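Side-chain contact in Lmo2470 protein (Listeria monocytogenes EGD-e, PDB 5HL3), which interacts with the host protein afadin, facilitates basement membrane crossing and binds calcium, as a member of the internalin family of leucine-rich-repeat proteins: residues A104-P107 and T111-L114. Residues are numbered along the deposited sequence; the frame is centred on the assembly and turned at random.
With CA (calcium ion), chain B.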
# COMPACT_ATOMS: atom_id res chain seq x y z
N ALA A 104 -1.94 7.61 -14.85
CA ALA A 104 -0.54 7.53 -14.51
C ALA A 104 -0.24 8.17 -13.18
O ALA A 104 -1.00 8.99 -12.68
CB ALA A 104 0.31 8.18 -15.61
N ASP A 105 0.91 7.77 -12.63
CA ASP A 105 1.51 8.38 -11.45
C ASP A 105 2.43 9.49 -12.01
O ASP A 105 3.47 9.19 -12.59
CB ASP A 105 2.33 7.32 -10.72
CG ASP A 105 3.01 7.83 -9.48
OD1 ASP A 105 3.01 9.05 -9.20
OD2 ASP A 105 3.58 6.92 -8.79
N PRO A 106 2.02 10.75 -11.91
CA PRO A 106 2.82 11.80 -12.51
C PRO A 106 4.14 12.02 -11.79
O PRO A 106 4.31 11.58 -10.66
CB PRO A 106 1.93 13.06 -12.38
CG PRO A 106 0.59 12.57 -12.01
CD PRO A 106 0.80 11.29 -11.28
N PRO A 107 5.06 12.75 -12.43
CA PRO A 107 6.29 13.12 -11.74
C PRO A 107 6.00 13.89 -10.45
O PRO A 107 4.95 14.56 -10.34
CB PRO A 107 7.02 14.00 -12.72
CG PRO A 107 6.43 13.74 -14.03
CD PRO A 107 5.02 13.24 -13.82
N THR A 111 1.14 15.47 -6.90
CA THR A 111 0.96 16.75 -7.58
C THR A 111 -0.43 16.93 -8.18
O THR A 111 -0.77 18.04 -8.61
CB THR A 111 1.96 16.90 -8.72
OG1 THR A 111 1.78 15.81 -9.62
CG2 THR A 111 3.41 16.92 -8.18
N ARG A 112 -1.18 15.85 -8.34
CA ARG A 112 -2.52 15.90 -8.94
C ARG A 112 -3.55 15.28 -8.01
O ARG A 112 -3.23 14.42 -7.22
CB ARG A 112 -2.53 15.15 -10.28
CG ARG A 112 -1.67 15.73 -11.38
CD ARG A 112 -2.30 16.96 -12.03
NE ARG A 112 -1.44 17.51 -13.06
CZ ARG A 112 -0.49 18.41 -12.87
NH1 ARG A 112 -0.33 18.96 -11.67
NH2 ARG A 112 0.27 18.81 -13.89
N ASN A 113 -4.78 15.77 -8.10
CA ASN A 113 -5.92 15.32 -7.31
C ASN A 113 -6.91 14.60 -8.22
O ASN A 113 -7.18 15.07 -9.34
CB ASN A 113 -6.68 16.53 -6.75
CG ASN A 113 -5.85 17.40 -5.83
OD1 ASN A 113 -5.06 16.95 -5.02
ND2 ASN A 113 -6.15 18.69 -5.87
N LEU A 114 -7.48 13.49 -7.75
CA LEU A 114 -8.47 12.74 -8.52
C LEU A 114 -9.59 12.24 -7.63
O LEU A 114 -9.34 11.86 -6.50
CB LEU A 114 -7.86 11.49 -9.18
CG LEU A 114 -6.83 11.72 -10.30
CD1 LEU A 114 -6.27 10.37 -10.70
CD2 LEU A 114 -7.44 12.44 -11.50
CA CA B . 4.23 10.83 -8.42
O HOH W 1 2.72 13.02 -8.59
O HOH W 2 3.38 16.28 -11.80
O HOH W 3 5.24 9.54 -6.59
O HOH W 4 2.72 10.85 -6.46
O HOH W 5 6.33 9.85 -9.30
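Pro106 sets CG and CB of its ring against the start of the returning chain: its CG meets Arg112 CG at 3.9 Å, and its CB lies beside Thr111 OG1. The Arg112 contact is purely aliphatic. From there the arginine chain bends at chi2 (-77°) and carries its guanidinium away from the proline, where NE donates to the backbone O of Phe82. NH1 turns back to Thr111 O at 3.2 Å, approaching from above the carbonyl plane, in a rather bent bond (139° at the hydrogen).

Two waters bridge Pro107 and Thr111. Pro107 O accepts a hydrogen bond from each of them, and both waters also bond to Thr111 OG1. The tighter bridge has 2.7 Å both from its water to Pro107 O and from the same water to Thr111 OG1. The other water is in addition a calcium ligand, 2.7 Å from the ion, so it ties the threonine into the metal's second shell.

The calcium itself is held by Asp105 OD1 at 2.3 Å, Pro106 O at 2.4 Å, Gly108 O and four waters. With chi1 at -180°, the Asp105 carboxylate swings out to the ion, which it binds through one oxygen. The result is a solvent-facing calcium site in the loop that links strand 100-103 of the parallel leucine-rich-repeat sheet to strand 113-114, which pairs with strand 134-135.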